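Local atomic coordinates of type III CBASS phage resistance system CD-NTase-associated protein Cap8 (Pseudomonas aeruginosa, PDB entry 6P8P), a protein that probably acts as a HORMA-domain regulatory partner of a cGAS-like nucleotidyltransferase in bacterial immunity against bacteriophages. Residues R7-S12 against T70-L75; A59-T64 against M102-P107; R15-T20 against V46-I51. The protein carries 2 engineered substitutions. All blocks are in the same frame, centred on the assembly; numbering follows the deposited sequence. Where two conformers were deposited one is given.

Overall arrangement
The chain begins with strand 4-10, which carries the first half of contact 1, and leads through a short loop into helix 17-29. The N-terminal end of this helix meets helix 44-52 in contact 3, so 15-20 against 46-51 closes a short helical loop nested inside the longer one that contact 1 later completes. Strand 61-64 follows, then strand 69-75, which returns beside the first strand to close contact 1. Contact 2 opens before that closure and ends after it, when 102-107 pairs with 59-64; the two therefore cross. Strands 61-64 and 69-75 unite contacts 1 and 2 in one mixed sheet. S11 of contact 1 bonds to T20 of contact 3, whose L50 packs on contact 2.

Contact 1: residues R7-S12 against T70-L75; sequences RTFRSS and TRIYCL
T8 and L75 pinch together on one face of a parallel strand pair, the edge pairing of strands 4-10 and 69-75 in the mixed sheet of this HORMA-domain protein. The strands are in parallel register, R7 opposite I72 through R10 opposite L75, with their axes 29° apart. Five backbone bonds join them: R7 N to R71 O, Y73 N to R7 O, F9 N to Y73 O, L75 N to F9 O and S11 N to L75 O. Between these bonds the chains come close enough for CA-H...O contacts, such as T8 CA to Y73 O at 3.2 Å.

Packing is tightest where the methyl of T8 lies across the branch point of L75. Because T8 CG2 is anti to the backbone N, it projects onto L75 CG at 3.3 Å, below the usual van der Waals distance, and the two side chains meet at about a right angle. On the opposite face, F9 and I72 meet more gently, CD1 of the ring touching I72 CG2 at 3.8 Å, and helix 17-29 closes over both, with A23 and L27 against F9 and I24 against I72.

The periphery is looser and partly exposed. Y73 shares the face of T8, and its side chain comes nearest that residue at CB, 3.9 Å from T8 OG1; the ring, with R7 O at its edge, carries its far end away toward P60. R7 and R10, on different faces, take their guanidinium groups off the pair, R7 to the carbonyls of E89 and V90, R10 to that of A80. Where the pairing ends, L75 O accepts the S11 N-H in the carbonyl plane, with S11 CB packed 3.3 Å from the same oxygen.

Contact 2: residues A59-T64 against M102-P107; sequences APIVAT and MSLPCP. Engineered in segment 102-107: M102 (natural residue Val).
V62 and S103 form the hydrogen-bonded pair of this antiparallel contact, each lending its N-H to the carbonyl of the other. V62 N reaches S103 O at 3.0 Å, and the return bond from S103 N to V62 O is shorter at 2.8 Å. A63 and M102 follow as a non-hydrogen-bonded pair, where the chains draw together and M102 CA-H approaches V62 O. The strand directions are 174° apart, almost exactly opposed.

Apolar contact gathers around I61, whose branches divide the work. CG2, anti to the backbone N, meets CD2 of L104 at 3.9 Å; the I61 and L104 side chains lie side by side, pointing the same way. M102 is an engineered residue with two conformers; in the one given, the bend at chi3 (63°) turns its methyl CE to within 3.5 Å of I61 CG2. The other branch, CG1, rests on P105 CD at 3.7 Å. Helix 17-29 covers I61 with I24 and M102 with W21 and L28, while L50 of helix 44-52 packs on L104.

Beyond the last backbone bond, proline packing takes over. The P105 ring leans on A59, with CG only 3.3 Å from A59 O and CB against A59 CB.

Polar contacts reach outside the pair: S103 OG, on the V62 face, and P60 O both bond to R128, so one guanidinium bridges both segments. This is one of the two antiparallel pairings made by the central strand 61-64 of a mixed beta sheet, with helices packed on its I61 and M102 face, a framework consistent with a HORMA domain.

Contact 3: residues R15-T20 against V46-I51; sequences RDALQT and VAASLI
I51 leans from helix 44-52 onto the first turn of helix 17-29, and its atoms can be followed outward one by one as an example of how a branched side chain fills an interhelical seam. CB starts the contact, 4.1 Å from A17 CB. From there CG2, anti to the backbone N, lies against A17, equally near its CB and CA, and also reaches CB and CG2 of T20. The other branch sets off beside the backbone N (chi1 -68°), and CG1 serves as the link that carries the tip onward. At that tip CD1 settles 3.8 Å from A17 O and 4.1 Å from T20 CG2, so the isoleucine spans nearly a full turn of its partner.

One turn back on the same helix, A48 supplies the second point of contact. A17 CB sits 3.3 Å from A48 O, and the methyl of A48 in turn faces the carbonyl of A17. Small residues thus bring the two backbones close: the CA atoms of A17 and A48 are 4.9 Å apart. L18 adds a lighter touch of its CB on A48 CB.

D16 caps the start of helix 17-29. Its OD1 accepts the N-H of Q19 at 2.7 Å, and Q19 OE1 answers by accepting D16 N, a reciprocal capping box. D16 O then takes both T20 N and T20 OG1, the hydroxyl approaching from above the carbonyl plane; T20 OG1 is also hydrogen-bonded to S11 OG. W113 of the second subunit packs on D16, A17 and A48, and S49 OG is hydrogen-bonded to S49 OG of the second subunit. The contact is a close helix-helix junction at alanines, beside the capping box that starts helix 17-29 and against the subunit interface.

Contact 1: residues R7-S12 against T70-L75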
loop_
_atom_site.group_PDB
_atom_site.type_symbol
_atom_site.label_atom_id
_atom_site.label_comp_id
_atom_site.label_asym_id
_atom_site.label_seq_id
_atom_site.Cartn_x
_atom_site.Cartn_y
_atom_site.Cartn_z
ATOM N N ARG A 7 17.663 6.108 13.723
ATOM C CA ARG A 7 18.266 6.087 12.403
ATOM C C ARG A 7 17.417 6.995 11.523
ATOM O O ARG A 7 16.262 7.287 11.841
ATOM C CB ARG A 7 18.350 4.669 11.867
ATOM C CG ARG A 7 19.338 3.741 12.601
ATOM C CD ARG A 7 20.771 4.153 12.366
ATOM N NE ARG A 7 21.759 3.209 12.892
ATOM C CZ ARG A 7 22.215 3.216 14.138
ATOM N NH1 ARG A 7 21.753 4.090 15.018
ATOM N NH2 ARG A 7 23.126 2.322 14.508
ATOM N N THR A 8 18.028 7.491 10.452
ATOM C CA THR A 8 17.380 8.424 9.545
ATOM C C THR A 8 17.787 8.037 8.135
ATOM O O THR A 8 18.961 8.129 7.771
ATOM C CB THR A 8 17.748 9.876 9.850
ATOM O OG1 THR A 8 17.298 10.211 11.168
ATOM C CG2 THR A 8 17.099 10.789 8.853
ATOM N N PHE A 9 16.813 7.612 7.347
ATOM C CA PHE A 9 17.064 7.160 5.987
ATOM C C PHE A 9 16.676 8.210 4.961
ATOM O O PHE A 9 15.632 8.854 5.080
ATOM C CB PHE A 9 16.280 5.879 5.702
ATOM C CG PHE A 9 16.969 4.657 6.169
ATOM C CD1 PHE A 9 17.013 4.345 7.531
ATOM C CD2 PHE A 9 17.647 3.853 5.290
ATOM C CE1 PHE A 9 17.681 3.222 7.963
ATOM C CE2 PHE A 9 18.331 2.729 5.722
ATOM C CZ PHE A 9 18.342 2.414 7.051
ATOM N N ARG A 10 17.501 8.331 3.926
ATOM C CA ARG A 10 17.211 9.199 2.783
ATOM C C ARG A 10 16.140 8.557 1.898
ATOM O O ARG A 10 16.353 7.483 1.321
ATOM C CB ARG A 10 18.486 9.453 1.987
ATOM C CG ARG A 10 19.639 9.974 2.875
ATOM C CD ARG A 10 20.984 9.888 2.149
ATOM N NE ARG A 10 21.056 10.817 1.033
ATOM C CZ ARG A 10 22.069 10.868 0.175
ATOM N NH1 ARG A 10 23.069 10.018 0.300
ATOM N NH2 ARG A 10 22.068 11.749 -0.816
ATOM N N SER A 11 15.001 9.226 1.773
ATOM C CA SER A 11 13.902 8.683 0.978
ATOM C C SER A 11 13.739 9.528 -0.280
ATOM O O SER A 11 14.738 9.961 -0.858
ATOM C CB SER A 11 12.630 8.617 1.819
ATOM O OG SER A 11 11.606 7.930 1.127
ATOM N N SER A 12 12.508 9.758 -0.705
ATOM C CA SER A 12 12.271 10.380 -2.000
ATOM C C SER A 12 12.776 11.821 -1.986
ATOM O O SER A 12 12.506 12.551 -1.032
ATOM C CB SER A 12 10.770 10.368 -2.321
ATOM O OG SER A 12 10.568 10.891 -3.612
ATOM N N THR A 70 14.279 0.887 18.390
ATOM C CA THR A 70 14.856 1.589 17.249
ATOM C C THR A 70 13.804 2.537 16.701
ATOM O O THR A 70 12.701 2.099 16.342
ATOM C CB THR A 70 15.301 0.620 16.149
ATOM O OG1 THR A 70 16.173 -0.359 16.694
ATOM C CG2 THR A 70 16.009 1.364 15.013
ATOM N N ARG A 71 14.158 3.812 16.587
ATOM C CA ARG A 71 13.322 4.824 15.955
ATOM C C ARG A 71 13.891 5.141 14.579
ATOM O O ARG A 71 15.073 5.499 14.465
ATOM C CB ARG A 71 13.287 6.095 16.814
ATOM C CG ARG A 71 12.501 5.946 18.083
ATOM C CD ARG A 71 12.618 7.195 18.980
ATOM N NE ARG A 71 11.752 7.073 20.146
ATOM C CZ ARG A 71 11.728 7.937 21.154
ATOM N NH1 ARG A 71 12.528 8.994 21.140
ATOM N NH2 ARG A 71 10.910 7.740 22.176
ATOM N N ILE A 72 13.067 5.026 13.531
ATOM C CA ILE A 72 13.562 5.270 12.180
ATOM C C ILE A 72 12.783 6.413 11.564
ATOM O O ILE A 72 11.566 6.315 11.387
ATOM C CB ILE A 72 13.472 4.020 11.289
ATOM C CG1 ILE A 72 14.170 2.849 11.959
ATOM C CG2 ILE A 72 14.079 4.314 9.932
ATOM C CD1 ILE A 72 13.876 1.511 11.387
ATOM N N TYR A 73 13.491 7.473 11.209
ATOM C CA TYR A 73 12.945 8.601 10.488
ATOM C C TYR A 73 13.350 8.529 9.024
ATOM O O TYR A 73 14.316 7.872 8.653
ATOM C CB TYR A 73 13.438 9.917 11.063
ATOM C CG TYR A 73 12.914 10.219 12.448
ATOM C CD1 TYR A 73 13.598 9.803 13.579
ATOM C CD2 TYR A 73 11.724 10.920 12.616
ATOM C CE1 TYR A 73 13.105 10.099 14.859
ATOM C CE2 TYR A 73 11.238 11.225 13.864
ATOM C CZ TYR A 73 11.921 10.800 14.980
ATOM O OH TYR A 73 11.415 11.124 16.219
ATOM N N CYS A 74 12.594 9.215 8.190
ATOM C CA CYS A 74 12.929 9.353 6.782
ATOM C C CYS A 74 13.090 10.819 6.427
ATOM O O CYS A 74 12.343 11.651 6.929
ATOM C CB CYS A 74 11.828 8.760 5.873
ATOM S SG CYS A 74 11.757 6.956 5.948
ATOM N N LEU A 75 14.046 11.108 5.548
ATOM C CA LEU A 75 14.286 12.427 4.986
ATOM C C LEU A 75 13.718 12.500 3.576
ATOM O O LEU A 75 13.797 11.528 2.819
ATOM C CB LEU A 75 15.783 12.705 4.939
ATOM C CG LEU A 75 16.513 12.736 6.271
ATOM C CD1 LEU A 75 17.997 12.710 5.988
ATOM C CD2 LEU A 75 16.114 13.966 7.047
#

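Contact 2: residues A59-T64 against M102-P107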
loop_
_atom_site.group_PDB
_atom_site.type_symbol
_atom_site.label_atom_id
_atom_site.label_comp_id
_atom_site.label_asym_id
_atom_site.label_seq_id
_atom_site.Cartn_x
_atom_site.Cartn_y
_atom_site.Cartn_z
ATOM N N ALA A 59 7.527 11.595 12.687
ATOM C CA ALA A 59 7.049 10.606 13.609
ATOM C C ALA A 59 7.776 9.336 13.172
ATOM O O ALA A 59 7.664 8.945 12.011
ATOM C CB ALA A 59 5.543 10.404 13.562
ATOM N N PRO A 60 8.486 8.654 14.064
ATOM C CA PRO A 60 9.335 7.536 13.611
ATOM C C PRO A 60 8.574 6.229 13.407
ATOM O O PRO A 60 7.551 5.963 14.026
ATOM C CB PRO A 60 10.372 7.402 14.736
ATOM C CG PRO A 60 9.620 7.886 15.977
ATOM C CD PRO A 60 8.704 8.992 15.491
ATOM N N ILE A 61 9.095 5.421 12.488
ATOM C CA ILE A 61 8.860 3.983 12.510
ATOM C C ILE A 61 9.579 3.416 13.727
ATOM O O ILE A 61 10.761 3.700 13.945
ATOM C CB ILE A 61 9.373 3.339 11.213
ATOM C CG1 ILE A 61 8.571 3.838 10.030
ATOM C CG2 ILE A 61 9.322 1.825 11.367
ATOM C CD1 ILE A 61 9.258 3.634 8.682
ATOM N N VAL A 62 8.857 2.700 14.585
ATOM C CA VAL A 62 9.449 2.219 15.835
ATOM C C VAL A 62 9.443 0.711 15.891
ATOM O O VAL A 62 8.376 0.093 15.879
ATOM C CB VAL A 62 8.737 2.779 17.069
ATOM C CG1 VAL A 62 9.443 2.286 18.329
ATOM C CG2 VAL A 62 8.705 4.297 17.020
ATOM N N ALA A 63 10.631 0.121 15.995
ATOM C CA ALA A 63 10.784 -1.309 16.219
ATOM C C ALA A 63 11.081 -1.549 17.694
ATOM O O ALA A 63 11.882 -0.815 18.292
ATOM C CB ALA A 63 11.922 -1.868 15.367
ATOM N N THR A 64 10.385 -2.530 18.275
ATOM C CA THR A 64 10.577 -2.985 19.649
ATOM C C THR A 64 10.948 -4.462 19.635
ATOM O O THR A 64 10.567 -5.213 18.734
ATOM C CB THR A 64 9.319 -2.757 20.498
ATOM O OG1 THR A 64 8.182 -3.365 19.886
ATOM C CG2 THR A 64 9.033 -1.268 20.672
ATOM N N MET A 102 6.462 -3.639 15.546
ATOM C CA MET A 102 6.774 -2.449 14.776
ATOM C C MET A 102 5.552 -1.550 14.725
ATOM O O MET A 102 4.432 -2.024 14.511
ATOM C CB MET A 102 7.217 -2.783 13.348
ATOM C CG MET A 102 8.594 -3.332 13.236
ATOM S SD MET A 102 9.090 -3.428 11.533
ATOM C CE MET A 102 9.067 -1.690 11.055
ATOM N N SER A 103 5.775 -0.252 14.914
ATOM C CA SER A 103 4.702 0.736 14.916
ATOM C C SER A 103 4.974 1.740 13.814
ATOM O O SER A 103 5.956 2.482 13.874
ATOM C CB SER A 103 4.575 1.443 16.265
ATOM O OG SER A 103 3.568 2.432 16.151
ATOM N N LEU A 104 4.120 1.743 12.814
ATOM C CA LEU A 104 4.250 2.626 11.671
ATOM C C LEU A 104 3.422 3.883 11.862
ATOM O O LEU A 104 2.214 3.791 12.166
ATOM C CB LEU A 104 3.780 1.907 10.407
ATOM C CG LEU A 104 4.338 0.518 10.094
ATOM C CD1 LEU A 104 3.827 0.038 8.749
ATOM C CD2 LEU A 104 5.859 0.528 10.085
ATOM N N PRO A 105 4.009 5.056 11.621
ATOM C CA PRO A 105 3.236 6.296 11.682
ATOM C C PRO A 105 2.300 6.399 10.491
ATOM O O PRO A 105 2.645 6.040 9.362
ATOM C CB PRO A 105 4.316 7.401 11.677
ATOM C CG PRO A 105 5.419 6.777 10.815
ATOM C CD PRO A 105 5.389 5.281 11.166
ATOM N N CYS A 106 1.121 6.941 10.758
ATOM C CA CYS A 106 0.096 7.026 9.750
ATOM C C CYS A 106 -0.833 8.201 9.985
ATOM O O CYS A 106 -1.274 8.405 11.115
ATOM C CB CYS A 106 -0.702 5.718 9.755
ATOM S SG CYS A 106 -2.102 5.642 8.582
ATOM N N PRO A 107 -1.143 8.975 8.954
ATOM C CA PRO A 107 -2.118 10.063 9.135
ATOM C C PRO A 107 -3.438 9.502 9.638
ATOM O O PRO A 107 -3.903 8.467 9.173
ATOM C CB PRO A 107 -2.259 10.668 7.730
ATOM C CG PRO A 107 -1.125 10.137 6.926
ATOM C CD PRO A 107 -0.732 8.826 7.551
#

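Contact 3: residues R15-T20 against V46-I51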
loop_
_atom_site.group_PDB
_atom_site.type_symbol
_atom_site.label_atom_id
_atom_site.label_comp_id
_atom_site.label_asym_id
_atom_site.label_seq_id
_atom_site.Cartn_x
_atom_site.Cartn_y
_atom_site.Cartn_z
ATOM N N ARG A 15 15.729 7.857 -2.877
ATOM C CA ARG A 15 15.193 6.513 -3.043
ATOM C C ARG A 15 13.696 6.642 -3.245
ATOM O O ARG A 15 13.081 7.502 -2.625
ATOM C CB ARG A 15 15.423 5.656 -1.800
ATOM C CG ARG A 15 16.799 5.209 -1.526
ATOM C CD ARG A 15 16.770 4.468 -0.197
ATOM N NE ARG A 15 18.037 3.914 0.225
ATOM C CZ ARG A 15 18.794 4.444 1.186
ATOM N NH1 ARG A 15 18.454 5.587 1.765
ATOM N NH2 ARG A 15 19.918 3.847 1.541
ATOM N N ASP A 16 13.097 5.780 -4.066
ATOM C CA ASP A 16 11.638 5.753 -4.078
ATOM C C ASP A 16 11.126 5.077 -2.796
ATOM O O ASP A 16 11.894 4.560 -1.969
ATOM C CB ASP A 16 11.112 5.121 -5.365
ATOM C CG ASP A 16 11.223 3.607 -5.425
ATOM O OD1 ASP A 16 11.104 2.884 -4.432
ATOM O OD2 ASP A 16 11.388 3.116 -6.574
ATOM N N ALA A 17 9.816 5.190 -2.571
ATOM C CA ALA A 17 9.250 4.750 -1.292
ATOM C C ALA A 17 9.476 3.266 -1.039
ATOM O O ALA A 17 9.674 2.841 0.120
ATOM C CB ALA A 17 7.759 5.088 -1.237
ATOM N N LEU A 18 9.460 2.456 -2.091
ATOM C CA LEU A 18 9.703 1.032 -1.887
ATOM C C LEU A 18 11.187 0.752 -1.638
ATOM O O LEU A 18 11.544 -0.101 -0.814
ATOM C CB LEU A 18 9.183 0.244 -3.093
ATOM C CG LEU A 18 9.409 -1.263 -3.052
ATOM C CD1 LEU A 18 8.184 -2.016 -3.653
ATOM C CD2 LEU A 18 10.638 -1.636 -3.846
ATOM N N GLN A 19 12.079 1.457 -2.345
ATOM C CA GLN A 19 13.500 1.300 -2.065
ATOM C C GLN A 19 13.819 1.700 -0.635
ATOM O O GLN A 19 14.699 1.109 -0.008
ATOM C CB GLN A 19 14.335 2.137 -3.038
ATOM C CG GLN A 19 14.247 1.681 -4.468
ATOM C CD GLN A 19 14.902 2.639 -5.426
ATOM O OE1 GLN A 19 14.797 3.861 -5.265
ATOM N NE2 GLN A 19 15.574 2.095 -6.457
ATOM N N THR A 20 13.121 2.709 -0.119
ATOM C CA THR A 20 13.298 3.139 1.262
ATOM C C THR A 20 12.871 2.034 2.218
ATOM O O THR A 20 13.609 1.657 3.124
ATOM C CB THR A 20 12.469 4.397 1.522
ATOM O OG1 THR A 20 12.806 5.444 0.579
ATOM C CG2 THR A 20 12.697 4.900 2.969
ATOM N N VAL A 46 1.697 -1.333 2.030
ATOM C CA VAL A 46 1.229 -0.375 3.023
ATOM C C VAL A 46 2.380 0.525 3.461
ATOM O O VAL A 46 2.251 1.754 3.539
ATOM C CB VAL A 46 0.592 -1.112 4.221
ATOM C CG1 VAL A 46 0.225 -0.121 5.303
ATOM C CG2 VAL A 46 -0.605 -1.911 3.774
ATOM N N ALA A 47 3.522 -0.079 3.783
ATOM C CA ALA A 47 4.619 0.702 4.335
ATOM C C ALA A 47 5.144 1.713 3.329
ATOM O O ALA A 47 5.382 2.883 3.670
ATOM C CB ALA A 47 5.729 -0.244 4.781
ATOM N N ALA A 48 5.310 1.285 2.072
ATOM C CA ALA A 48 5.713 2.214 1.026
ATOM C C ALA A 48 4.678 3.308 0.825
ATOM O O ALA A 48 5.025 4.460 0.562
ATOM C CB ALA A 48 5.974 1.442 -0.270
ATOM N N SER A 49 3.396 2.976 0.919
ATOM C CA SER A 49 2.376 4.011 0.796
ATOM C C SER A 49 2.562 5.102 1.835
ATOM O O SER A 49 2.467 6.296 1.523
ATOM C CB SER A 49 0.982 3.378 0.940
ATOM O OG SER A 49 -0.072 4.348 0.900
ATOM N N LEU A 50 2.834 4.702 3.071
ATOM C CA LEU A 50 3.010 5.659 4.155
ATOM C C LEU A 50 4.276 6.484 3.964
ATOM O O LEU A 50 4.299 7.676 4.270
ATOM C CB LEU A 50 3.060 4.914 5.496
ATOM C CG LEU A 50 1.780 4.205 5.906
ATOM C CD1 LEU A 50 2.055 3.275 7.093
ATOM C CD2 LEU A 50 0.690 5.198 6.213
ATOM N N ILE A 51 5.355 5.852 3.507
ATOM C CA ILE A 51 6.576 6.589 3.205
ATOM C C ILE A 51 6.332 7.600 2.098
ATOM O O ILE A 51 6.799 8.742 2.168
ATOM C CB ILE A 51 7.706 5.609 2.847
ATOM C CG1 ILE A 51 8.090 4.816 4.084
ATOM C CG2 ILE A 51 8.885 6.347 2.254
ATOM C CD1 ILE A 51 8.925 3.578 3.778
#